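Local coordinates for protein aspartokinase (Synechocystis, PDB 3L76) that binds lysine and threonine at its ACT domains and probably transfers phosphate from ATP to the beta-carboxyl group of aspartate, opening lysine and threonine biosynthesis, at residues 3-8 against 157-162; 9-14 against 232-237; 24-29 against 34-39. One frame throughout, in Å; residues are numbered along the deposited sequence.

In the fold
All three contacts belong to the amino acid kinase domain, where strand 3-8 is covered by helix 154-166 on one face and helix 16-31 on the other. Along the sequence, residues 3-8, 9-14, 24-29 and 34-39 follow in turn, lying on or beside strand 3-8, the loop after it, helix 16-31 and strand 35-40; 157-162 and 232-237 arrive much later. Interactions 1 and 3, centres about 12 Å apart, share the backbone pairing of Gln6 with Val37 and Val39. Interaction 2 lies at the C-terminal end of strand 3-8, its centre about 15 Å from that of interaction 1 and 14 Å from that of interaction 3. Arg25 NH2 hydrogen-bonds Ser235 O, and Arg28 forms a salt bridge with Asp236.

Interaction 1: residues 3-8 against 157-162; sequences LIVQKF and TSAVAL
Val5 and Lys7 set one face of strand 3-8 against Ala159 of helix 154-166, a layer of the alpha/beta sandwich of the amino acid kinase fold. The helix runs back along the strand almost exactly antiparallel: the two short segments make an angle of 176°, and their axes come within 8.5 Å. The closest CA pair is Lys7 with Ala159, and the small alanine is consistent with that approach.

Taken in order, the helical segment begins with Thr157, whose side chain turns to helix 215-224 and whose carbonyl receives the backbone N-H of Ala161. Ser158 does not touch the strand and bonds through OG to Gly154 O. The contact centres on Ala159, whose methyl group points at the sheet and lies 3.9 Å from Lys7 CB. Its other neighbour is Val5, where CG1 sits 4.3 Å from Ala159 CB and nearer still to the carbonyl oxygen of the same residue. Val160 faces the opposite way, onto Ile220 of helix 215-224, so the helix is held between the sheet and a further helix. One turn on from Ser158, Leu162 again leans toward the strand, and its backbone carbonyl carbon lies a loose 4.5 Å from Val5 CG2.

With CG1 of Val5 anti to the backbone N (chi1 -179°), that branch is directed at Ala159, while CG2 lies on the side of Leu162, at the edge of contact. Lys7 behaves differently: only the base of its chain joins the packing. The chain bends at chi2 (105°) and carries the amine away from Ala159, to where Lys7 NZ hydrogen-bonds Ser41 OG.

Interaction 2: residues 9-14 against 232-237; sequences GGTSVG and SSWSDE
Trp234 reaches from the loop 232-237 to the short 3-10 turn at Thr11 and Ser12, in the glycine-rich Lys-Phe-Gly-Gly-Thr-Ser signature of aspartokinases, a loop that, as in relatives, probably lies near the nucleotide phosphates. Its CB points neither to nor from that turn; CG, anti to the carbonyl carbon (chi1 -62°), swings the indole across so that the six-membered ring leads. Ser232 OG, at the end of strand 228-232, lies at the ring edge and in plane. Further out, CZ3 lies 4.0 Å from Ser12 OG. The outermost atom, CH2, makes the nearest approach, 3.6 Å from Ser12 CA, which it meets obliquely. CZ2 completes the sequence, with Thr11 O at the ring edge 3.8 Å away.

Beside the indole, the hydroxyls of Ser12 and Ser233 form a hydrogen bond, OG to OG 3.1 Å, in which either could be the donor. A hydroxyl pair and an aromatic arm thus join the two loops.

The contact lies where strands 3-8 and 228-232 end and helix 16-31 is about to begin. Arg18 of that helix touches Trp234, Arg25, about two turns further along, bonds to the carbonyls of Ser233 and Ser235, and Ser233 pairs through its backbone with Thr175 of strand 170-175.

Interaction 3: residues 24-29 against 34-39; sequences QRIKRT and NSLVVV
In the beta-alpha-beta crossover of strand 3-8, helix 16-31 and strand 35-40, Ile26 packs on Leu36 and Val38, and Thr29 on Leu36. The helix comes back roughly against the direction of the strand, and within 24-29 Ile26 meets two side chains with separate branches. Its CD1 reaches tip to tip toward Val38 CG2, at 3.7 Å, and its CG2 lies 3.5 Å from Leu36 CD2. Leu81 of helix 63-87 also touches both Ile26 and Val38, extending the apolar layer.

A turn later, Thr29 crosses Leu36 at about a right angle. Placing CG2 anti to the backbone N (chi1 -60°, measured to OG1) brings this methyl over both CD1 and CD2 of Leu36 and leaves the hydroxyl for the helix itself.

Just before the strand, Asn34 ND2 donates to Thr29 O across 3.0 Å with an N-H...O angle of 148°, the donor tilted 26° from the carbonyl plane. The bond ties the entrance of the strand to the last turns of the helix. Trading Asn34 for an alanine removes the amide, which would probably leave Thr29 O without this donor and the connecting turn less firmly fixed.

Thr29 is anchored on its helical side too: Arg25 O accepts from both the backbone N-H and, 2.9 Å away and from above the carbonyl plane, OG1 of Thr29.

Interaction 1: residues 3-8 against 157-162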
ATOM      1  N   LEU A   3      -5.572  16.452 -25.539  1.00 66.24           N
ATOM      2  CA  LEU A   3      -5.116  15.325 -24.710  1.00 60.71           C
ATOM      3  C   LEU A   3      -3.712  15.517 -24.138  1.00 73.52           C
ATOM      4  O   LEU A   3      -2.711  15.399 -24.852  1.00 81.35           O
ATOM      5  CB  LEU A   3      -5.182  14.010 -25.481  1.00 47.41           C
ATOM      6  CG  LEU A   3      -4.848  12.760 -24.665  1.00 65.24           C
ATOM      7  CD1 LEU A   3      -5.711  12.705 -23.415  1.00 55.65           C
ATOM      8  CD2 LEU A   3      -5.010  11.492 -25.494  1.00 53.12           C
ATOM      9  N   ILE A   4      -3.658  15.784 -22.837  1.00 62.08           N
ATOM     10  CA  ILE A   4      -2.419  16.119 -22.150  1.00 56.22           C
ATOM     11  C   ILE A   4      -2.155  15.140 -21.013  1.00 65.61           C
ATOM     12  O   ILE A   4      -3.023  14.925 -20.168  1.00 74.66           O
ATOM     13  CB  ILE A   4      -2.510  17.533 -21.538  1.00 61.25           C
ATOM     14  CG1 ILE A   4      -2.849  18.571 -22.604  1.00 56.63           C
ATOM     15  CG2 ILE A   4      -1.230  17.904 -20.820  1.00 47.17           C
ATOM     16  CD1 ILE A   4      -3.121  19.945 -22.033  1.00 58.33           C
ATOM     17  N   VAL A   5      -0.963  14.545 -20.986  1.00 62.62           N
ATOM     18  CA  VAL A   5      -0.545  13.765 -19.829  1.00 53.32           C
ATOM     19  C   VAL A   5       0.327  14.636 -18.938  1.00 65.61           C
ATOM     20  O   VAL A   5       1.356  15.139 -19.384  1.00 71.19           O
ATOM     21  CB  VAL A   5       0.269  12.535 -20.224  1.00 53.16           C
ATOM     22  CG1 VAL A   5       0.656  11.732 -18.971  1.00 46.00           C
ATOM     23  CG2 VAL A   5      -0.492  11.663 -21.230  1.00 30.97           C
ATOM     24  N   GLN A   6      -0.086  14.825 -17.689  1.00 65.79           N
ATOM     25  CA  GLN A   6       0.721  15.576 -16.728  1.00 57.78           C
ATOM     26  C   GLN A   6       1.277  14.662 -15.634  1.00 59.52           C
ATOM     27  O   GLN A   6       0.635  13.694 -15.233  1.00 64.00           O
ATOM     28  CB  GLN A   6      -0.088  16.711 -16.098  1.00 57.95           C
ATOM     29  CG  GLN A   6      -0.663  17.718 -17.087  1.00 64.91           C
ATOM     30  CD  GLN A   6      -1.375  18.871 -16.395  1.00 74.85           C
ATOM     31  OE1 GLN A   6      -1.597  18.847 -15.183  1.00 82.82           O
ATOM     32  NE2 GLN A   6      -1.738  19.887 -17.167  1.00 78.75           N
ATOM     33  N   LYS A   7       2.483  14.964 -15.166  1.00 58.87           N
ATOM     34  CA  LYS A   7       3.082  14.218 -14.066  1.00 59.60           C
ATOM     35  C   LYS A   7       3.566  15.195 -13.018  1.00 55.76           C
ATOM     36  O   LYS A   7       4.066  16.264 -13.347  1.00 63.98           O
ATOM     37  CB  LYS A   7       4.232  13.316 -14.538  1.00 35.87           C
ATOM     38  CG  LYS A   7       5.593  13.688 -13.956  1.00 69.93           C
ATOM     39  CD  LYS A   7       6.072  12.727 -12.859  1.00 49.90           C
ATOM     40  CE  LYS A   7       7.384  13.235 -12.260  1.00 60.76           C
ATOM     41  NZ  LYS A   7       8.056  12.285 -11.331  1.00 74.46           N
ATOM     42  N   PHE A   8       3.390  14.823 -11.753  1.00 61.03           N
ATOM     43  CA  PHE A   8       3.789  15.662 -10.633  1.00 63.01           C
ATOM     44  C   PHE A   8       4.667  14.871  -9.685  1.00 72.09           C
ATOM     45  O   PHE A   8       4.286  13.794  -9.220  1.00 71.03           O
ATOM     46  CB  PHE A   8       2.559  16.185  -9.893  1.00 54.24           C
ATOM     47  CG  PHE A   8       1.720  17.135 -10.705  1.00 63.49           C
ATOM     48  CD1 PHE A   8       0.686  16.665 -11.503  1.00 61.66           C
ATOM     49  CD2 PHE A   8       1.968  18.499 -10.674  1.00 68.04           C
ATOM     50  CE1 PHE A   8      -0.097  17.545 -12.248  1.00 63.20           C
ATOM     51  CE2 PHE A   8       1.198  19.385 -11.421  1.00 55.57           C
ATOM     52  CZ  PHE A   8       0.164  18.913 -12.206  1.00 50.77           C
ATOM     53  N   THR A 157       8.858   7.726 -16.614  1.00 43.01           N
ATOM     54  CA  THR A 157       8.739   6.743 -17.680  1.00 33.30           C
ATOM     55  C   THR A 157       7.296   6.329 -17.899  1.00 49.98           C
ATOM     56  O   THR A 157       6.868   6.172 -19.040  1.00 53.19           O
ATOM     57  CB  THR A 157       9.586   5.489 -17.396  1.00 61.40           C
ATOM     58  OG1 THR A 157      10.973   5.765 -17.665  1.00 56.04           O
ATOM     59  CG2 THR A 157       9.097   4.316 -18.251  1.00 39.15           C
ATOM     60  N   SER A 158       6.550   6.149 -16.807  1.00 48.09           N
ATOM     61  CA  SER A 158       5.139   5.792 -16.907  1.00 53.68           C
ATOM     62  C   SER A 158       4.420   6.868 -17.689  1.00 52.96           C
ATOM     63  O   SER A 158       3.659   6.580 -18.600  1.00 45.00           O
ATOM     64  CB  SER A 158       4.496   5.634 -15.526  1.00 40.87           C
ATOM     65  OG  SER A 158       5.051   4.538 -14.819  1.00 62.11           O
ATOM     66  N   ALA A 159       4.686   8.119 -17.332  1.00 43.10           N
ATOM     67  CA  ALA A 159       3.998   9.246 -17.949  1.00 45.95           C
ATOM     68  C   ALA A 159       4.199   9.272 -19.455  1.00 51.92           C
ATOM     69  O   ALA A 159       3.241   9.369 -20.224  1.00 52.88           O
ATOM     70  CB  ALA A 159       4.459  10.547 -17.335  1.00 34.17           C
ATOM     71  N   VAL A 160       5.453   9.190 -19.875  1.00 41.11           N
ATOM     72  CA  VAL A 160       5.768   9.196 -21.293  1.00 46.39           C
ATOM     73  C   VAL A 160       5.161   7.989 -22.004  1.00 44.98           C
ATOM     74  O   VAL A 160       4.511   8.151 -23.035  1.00 52.58           O
ATOM     75  CB  VAL A 160       7.299   9.295 -21.555  1.00 40.59           C
ATOM     76  CG1 VAL A 160       7.601   9.031 -23.013  1.00 59.21           C
ATOM     77  CG2 VAL A 160       7.826  10.671 -21.150  1.00 29.33           C
ATOM     78  N   ALA A 161       5.372   6.790 -21.461  1.00 31.54           N
ATOM     79  CA  ALA A 161       4.760   5.570 -22.013  1.00 30.73           C
ATOM     80  C   ALA A 161       3.245   5.705 -22.187  1.00 36.30           C
ATOM     81  O   ALA A 161       2.672   5.185 -23.142  1.00 47.37           O
ATOM     82  CB  ALA A 161       5.080   4.366 -21.150  1.00 25.75           C
ATOM     83  N   LEU A 162       2.604   6.421 -21.265  1.00 42.15           N
ATOM     84  CA  LEU A 162       1.161   6.605 -21.304  1.00 54.90           C
ATOM     85  C   LEU A 162       0.786   7.543 -22.422  1.00 56.95           C
ATOM     86  O   LEU A 162      -0.109   7.247 -23.203  1.00 56.33           O
ATOM     87  CB  LEU A 162       0.641   7.148 -19.970  1.00 59.09           C
ATOM     88  CG  LEU A 162       0.291   6.089 -18.934  1.00 51.37           C
ATOM     89  CD1 LEU A 162       0.031   6.736 -17.602  1.00 77.73           C
ATOM     90  CD2 LEU A 162      -0.911   5.295 -19.399  1.00 43.84           C
TER

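Interaction 2: residues 9-14 against 232-237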
ATOM      1  N   GLY A   9       5.847  15.412  -9.402  1.00 64.22           N
ATOM      2  CA  GLY A   9       6.802  14.748  -8.537  1.00 70.15           C
ATOM      3  C   GLY A   9       6.483  14.875  -7.059  1.00 70.55           C
ATOM      4  O   GLY A   9       5.542  15.568  -6.675  1.00 65.07           O
ATOM      5  N   GLY A  10       7.286  14.203  -6.239  1.00 81.22           N
ATOM      6  CA  GLY A  10       7.096  14.172  -4.800  1.00 62.79           C
ATOM      7  C   GLY A  10       6.894  15.531  -4.161  1.00 68.54           C
ATOM      8  O   GLY A  10       5.851  15.787  -3.572  1.00 83.71           O
ATOM      9  N   THR A  11       7.888  16.404  -4.279  1.00 75.80           N
ATOM     10  CA  THR A  11       7.832  17.717  -3.643  1.00 80.66           C
ATOM     11  C   THR A  11       6.587  18.500  -4.027  1.00 76.68           C
ATOM     12  O   THR A  11       6.014  19.208  -3.202  1.00 80.51           O
ATOM     13  CB  THR A  11       9.062  18.562  -3.993  1.00 83.37           C
ATOM     14  OG1 THR A  11       9.165  18.680  -5.418  1.00101.11           O
ATOM     15  CG2 THR A  11      10.321  17.914  -3.441  1.00 56.06           C
ATOM     16  N   SER A  12       6.177  18.371  -5.284  1.00 89.23           N
ATOM     17  CA  SER A  12       5.001  19.068  -5.786  1.00 94.21           C
ATOM     18  C   SER A  12       3.743  18.623  -5.046  1.00 89.95           C
ATOM     19  O   SER A  12       2.678  19.210  -5.204  1.00 72.46           O
ATOM     20  CB  SER A  12       4.841  18.813  -7.287  1.00 94.51           C
ATOM     21  OG  SER A  12       6.050  19.070  -7.982  1.00103.36           O
ATOM     22  N   VAL A  13       3.889  17.593  -4.221  1.00100.93           N
ATOM     23  CA  VAL A  13       2.762  16.917  -3.585  1.00104.86           C
ATOM     24  C   VAL A  13       3.085  16.574  -2.123  1.00 93.06           C
ATOM     25  O   VAL A  13       2.416  15.764  -1.489  1.00 75.85           O
ATOM     26  CB  VAL A  13       2.372  15.656  -4.417  1.00 85.66           C
ATOM     27  CG1 VAL A  13       1.724  14.570  -3.572  1.00 81.37           C
ATOM     28  CG2 VAL A  13       1.472  16.052  -5.573  1.00 66.07           C
ATOM     29  N   GLY A  14       4.110  17.220  -1.584  1.00 92.02           N
ATOM     30  CA  GLY A  14       4.599  16.893  -0.255  1.00 91.72           C
ATOM     31  C   GLY A  14       3.648  17.232   0.875  1.00 88.44           C
ATOM     32  O   GLY A  14       3.678  16.597   1.931  1.00 92.69           O
ATOM     33  N   SER A 232       7.569  24.137 -13.689  1.00 75.68           N
ATOM     34  CA  SER A 232       7.504  24.204 -12.235  1.00 57.34           C
ATOM     35  C   SER A 232       6.071  24.342 -11.773  1.00 71.97           C
ATOM     36  O   SER A 232       5.259  24.970 -12.449  1.00 75.41           O
ATOM     37  CB  SER A 232       8.297  25.387 -11.709  1.00 68.43           C
ATOM     38  OG  SER A 232       8.039  25.549 -10.328  1.00 91.36           O
ATOM     39  N   SER A 233       5.776  23.767 -10.608  1.00 84.84           N
ATOM     40  CA  SER A 233       4.431  23.784 -10.033  1.00 88.96           C
ATOM     41  C   SER A 233       4.100  25.111  -9.353  1.00 93.09           C
ATOM     42  O   SER A 233       2.949  25.535  -9.338  1.00101.66           O
ATOM     43  CB  SER A 233       4.274  22.647  -9.024  1.00 85.52           C
ATOM     44  OG  SER A 233       4.781  21.432  -9.541  1.00 98.56           O
ATOM     45  N   TRP A 234       5.115  25.760  -8.789  1.00 93.63           N
ATOM     46  CA  TRP A 234       4.927  27.012  -8.063  1.00 88.70           C
ATOM     47  C   TRP A 234       4.980  28.213  -9.001  1.00 96.42           C
ATOM     48  O   TRP A 234       5.293  29.327  -8.586  1.00115.17           O
ATOM     49  CB  TRP A 234       5.996  27.151  -6.980  1.00 93.85           C
ATOM     50  CG  TRP A 234       5.938  26.072  -5.940  1.00111.58           C
ATOM     51  CD1 TRP A 234       5.433  26.176  -4.675  1.00114.82           C
ATOM     52  CD2 TRP A 234       6.393  24.722  -6.080  1.00119.39           C
ATOM     53  NE1 TRP A 234       5.550  24.975  -4.018  1.00114.97           N
ATOM     54  CE2 TRP A 234       6.137  24.065  -4.860  1.00122.89           C
ATOM     55  CE3 TRP A 234       6.992  24.004  -7.118  1.00113.23           C
ATOM     56  CZ2 TRP A 234       6.461  22.727  -4.651  1.00112.65           C
ATOM     57  CZ3 TRP A 234       7.309  22.676  -6.909  1.00113.21           C
ATOM     58  CH2 TRP A 234       7.045  22.052  -5.685  1.00108.08           C
ATOM     59  N   SER A 235       4.658  27.976 -10.266  1.00102.10           N
ATOM     60  CA  SER A 235       4.809  28.984 -11.303  1.00 97.19           C
ATOM     61  C   SER A 235       3.861  28.688 -12.456  1.00 82.33           C
ATOM     62  O   SER A 235       3.334  27.584 -12.570  1.00 69.31           O
ATOM     63  CB  SER A 235       6.261  29.002 -11.802  1.00100.65           C
ATOM     64  OG  SER A 235       6.391  29.652 -13.056  1.00 80.58           O
ATOM     65  N   ASP A 236       3.634  29.679 -13.306  1.00 80.78           N
ATOM     66  CA  ASP A 236       2.917  29.435 -14.548  1.00 97.08           C
ATOM     67  C   ASP A 236       3.801  29.765 -15.760  1.00 89.99           C
ATOM     68  O   ASP A 236       3.313  29.988 -16.870  1.00 71.42           O
ATOM     69  CB  ASP A 236       1.583  30.187 -14.572  0.83107.27           C
ATOM     70  CG  ASP A 236       0.533  29.539 -13.671  1.00123.31           C
ATOM     71  OD1 ASP A 236       0.347  30.005 -12.526  1.00118.63           O
ATOM     72  OD2 ASP A 236      -0.102  28.556 -14.104  1.00125.47           O
ATOM     73  N   GLU A 237       5.113  29.773 -15.541  1.00 91.45           N
ATOM     74  CA  GLU A 237       6.056  30.032 -16.627  1.00 88.47           C
ATOM     75  C   GLU A 237       6.200  28.833 -17.567  1.00 72.44           C
ATOM     76  O   GLU A 237       6.023  27.684 -17.155  1.00 69.40           O
ATOM     77  CB  GLU A 237       7.409  30.479 -16.081  1.00 79.31           C
ATOM     78  CG  GLU A 237       7.353  31.835 -15.398  1.00 98.68           C
ATOM     79  CD  GLU A 237       6.828  32.933 -16.310  1.00106.75           C
ATOM     80  OE1 GLU A 237       7.148  32.912 -17.520  1.00103.55           O
ATOM     81  OE2 GLU A 237       6.101  33.823 -15.812  1.00109.09           O
TER

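Interaction 3: residues 24-29 against 34-39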
ATOM      1  N   GLN A  24      -5.999  22.490  -8.303  1.00 75.67           N
ATOM      2  CA  GLN A  24      -6.499  23.735  -8.862  1.00 76.37           C
ATOM      3  C   GLN A  24      -6.056  23.877 -10.310  1.00 79.33           C
ATOM      4  O   GLN A  24      -6.886  24.087 -11.196  1.00 79.80           O
ATOM      5  CB  GLN A  24      -6.019  24.928  -8.039  1.00 87.56           C
ATOM      6  CG  GLN A  24      -7.098  25.975  -7.783  1.00108.12           C
ATOM      7  CD  GLN A  24      -8.315  25.395  -7.084  1.00105.48           C
ATOM      8  OE1 GLN A  24      -8.205  24.764  -6.030  1.00103.69           O
ATOM      9  NE2 GLN A  24      -9.484  25.604  -7.672  1.00107.34           N
ATOM     10  N   ARG A  25      -4.752  23.745 -10.551  1.00 93.58           N
ATOM     11  CA  ARG A  25      -4.207  23.887 -11.903  1.00 97.29           C
ATOM     12  C   ARG A  25      -4.799  22.873 -12.876  1.00 95.50           C
ATOM     13  O   ARG A  25      -5.122  23.215 -14.014  1.00 97.14           O
ATOM     14  CB  ARG A  25      -2.685  23.769 -11.917  1.00 97.19           C
ATOM     15  CG  ARG A  25      -2.107  23.783 -13.334  1.00109.61           C
ATOM     16  CD  ARG A  25      -0.714  23.168 -13.399  1.00101.26           C
ATOM     17  NE  ARG A  25       0.222  23.853 -12.510  1.00 88.21           N
ATOM     18  CZ  ARG A  25       0.927  24.925 -12.852  1.00 88.81           C
ATOM     19  NH1 ARG A  25       0.809  25.445 -14.067  1.00 98.89           N
ATOM     20  NH2 ARG A  25       1.756  25.480 -11.979  1.00 64.76           N
ATOM     21  N   ILE A  26      -4.924  21.625 -12.434  1.00 85.18           N
ATOM     22  CA  ILE A  26      -5.537  20.597 -13.261  1.00 69.60           C
ATOM     23  C   ILE A  26      -6.925  21.057 -13.695  1.00 74.21           C
ATOM     24  O   ILE A  26      -7.250  21.035 -14.885  1.00 69.49           O
ATOM     25  CB  ILE A  26      -5.638  19.242 -12.531  1.00 56.78           C
ATOM     26  CG1 ILE A  26      -4.254  18.736 -12.133  1.00 63.08           C
ATOM     27  CG2 ILE A  26      -6.316  18.214 -13.419  1.00 59.94           C
ATOM     28  CD1 ILE A  26      -4.272  17.366 -11.489  1.00 65.54           C
ATOM     29  N   LYS A  27      -7.741  21.481 -12.730  1.00 82.21           N
ATOM     30  CA  LYS A  27      -9.067  22.006 -13.036  1.00 93.71           C
ATOM     31  C   LYS A  27      -8.992  23.106 -14.098  1.00 95.84           C
ATOM     32  O   LYS A  27      -9.701  23.046 -15.109  1.00 83.61           O
ATOM     33  CB  LYS A  27      -9.751  22.519 -11.775  1.00 88.85           C
ATOM     34  N   ARG A  28      -8.130  24.100 -13.872  1.00 75.01           N
ATOM     35  CA  ARG A  28      -7.966  25.197 -14.830  1.00 79.81           C
ATOM     36  C   ARG A  28      -7.602  24.653 -16.212  1.00 87.35           C
ATOM     37  O   ARG A  28      -8.135  25.113 -17.227  1.00 89.19           O
ATOM     38  CB  ARG A  28      -6.906  26.202 -14.363  1.00 86.00           C
ATOM     39  CG  ARG A  28      -7.051  26.676 -12.919  1.00109.60           C
ATOM     40  CD  ARG A  28      -6.275  27.972 -12.666  1.00117.07           C
ATOM     41  NE  ARG A  28      -4.946  27.949 -13.274  1.00130.87           N
ATOM     42  CZ  ARG A  28      -3.821  27.694 -12.613  1.00131.08           C
ATOM     43  NH1 ARG A  28      -3.858  27.446 -11.309  1.00129.22           N
ATOM     44  NH2 ARG A  28      -2.657  27.692 -13.258  1.00111.59           N
ATOM     45  N   THR A  29      -6.698  23.674 -16.235  1.00 55.08           N
ATOM     46  CA  THR A  29      -6.268  23.028 -17.475  1.00 68.40           C
ATOM     47  C   THR A  29      -7.428  22.365 -18.215  1.00 74.18           C
ATOM     48  O   THR A  29      -7.561  22.493 -19.435  1.00 71.79           O
ATOM     49  CB  THR A  29      -5.198  21.943 -17.210  1.00 73.29           C
ATOM     50  OG1 THR A  29      -4.043  22.533 -16.600  1.00 63.91           O
ATOM     51  CG2 THR A  29      -4.807  21.266 -18.513  1.00 48.49           C
ATOM     52  N   ASN A  34      -9.277  20.734 -22.387  1.00 92.55           N
ATOM     53  CA  ASN A  34      -8.357  19.616 -22.469  1.00 85.57           C
ATOM     54  C   ASN A  34      -8.801  18.412 -21.669  1.00 76.29           C
ATOM     55  O   ASN A  34      -9.486  18.543 -20.658  1.00 76.88           O
ATOM     56  CB  ASN A  34      -6.974  20.055 -21.999  1.00 73.91           C
ATOM     57  CG  ASN A  34      -6.459  21.220 -22.782  1.00 66.62           C
ATOM     58  OD1 ASN A  34      -6.342  21.146 -24.003  1.00 74.70           O
ATOM     59  ND2 ASN A  34      -6.169  22.317 -22.094  1.00 58.87           N
ATOM     60  N   SER A  35      -8.401  17.238 -22.139  1.00 62.34           N
ATOM     61  CA  SER A  35      -8.558  16.002 -21.393  1.00 63.02           C
ATOM     62  C   SER A  35      -7.239  15.671 -20.692  1.00 74.39           C
ATOM     63  O   SER A  35      -6.165  15.784 -21.288  1.00 65.74           O
ATOM     64  CB  SER A  35      -8.952  14.876 -22.336  1.00 56.38           C
ATOM     65  OG  SER A  35     -10.128  15.220 -23.044  1.00 87.88           O
ATOM     66  N   LEU A  36      -7.318  15.268 -19.427  1.00 68.17           N
ATOM     67  CA  LEU A  36      -6.117  15.112 -18.617  1.00 61.70           C
ATOM     68  C   LEU A  36      -5.921  13.729 -18.009  1.00 67.14           C
ATOM     69  O   LEU A  36      -6.811  13.215 -17.334  1.00 57.29           O
ATOM     70  CB  LEU A  36      -6.076  16.166 -17.512  1.00 55.82           C
ATOM     71  CG  LEU A  36      -5.315  17.434 -17.891  1.00 71.78           C
ATOM     72  CD1 LEU A  36      -6.089  18.210 -18.941  1.00 76.73           C
ATOM     73  CD2 LEU A  36      -5.074  18.287 -16.665  1.00 79.62           C
ATOM     74  N   VAL A  37      -4.744  13.146 -18.261  1.00 62.27           N
ATOM     75  CA  VAL A  37      -4.278  11.964 -17.546  1.00 39.76           C
ATOM     76  C   VAL A  37      -3.129  12.371 -16.632  1.00 64.02           C
ATOM     77  O   VAL A  37      -2.128  12.922 -17.089  1.00 70.64           O
ATOM     78  CB  VAL A  37      -3.794  10.867 -18.500  1.00 50.91           C
ATOM     79  CG1 VAL A  37      -3.149   9.732 -17.715  1.00 43.15           C
ATOM     80  CG2 VAL A  37      -4.956  10.353 -19.342  1.00 48.31           C
ATOM     81  N   VAL A  38      -3.281  12.108 -15.338  1.00 65.40           N
ATOM     82  CA  VAL A  38      -2.296  12.547 -14.362  1.00 43.58           C
ATOM     83  C   VAL A  38      -1.543  11.396 -13.699  1.00 63.47           C
ATOM     84  O   VAL A  38      -2.142  10.435 -13.214  1.00 69.88           O
ATOM     85  CB  VAL A  38      -2.927  13.434 -13.279  1.00 49.80           C
ATOM     86  CG1 VAL A  38      -1.888  13.830 -12.250  1.00 68.08           C
ATOM     87  CG2 VAL A  38      -3.530  14.665 -13.900  1.00 48.99           C
ATOM     88  N   VAL A  39      -0.219  11.515 -13.699  1.00 63.79           N
ATOM     89  CA  VAL A  39       0.663  10.607 -12.987  1.00 41.00           C
ATOM     90  C   VAL A  39       1.199  11.348 -11.766  1.00 55.17           C
ATOM     91  O   VAL A  39       1.590  12.508 -11.854  1.00 51.28           O
ATOM     92  CB  VAL A  39       1.867  10.194 -13.847  1.00 51.09           C
ATOM     93  CG1 VAL A  39       2.857   9.417 -13.003  1.00 35.39           C
ATOM     94  CG2 VAL A  39       1.433   9.382 -15.077  1.00 40.41           C
TER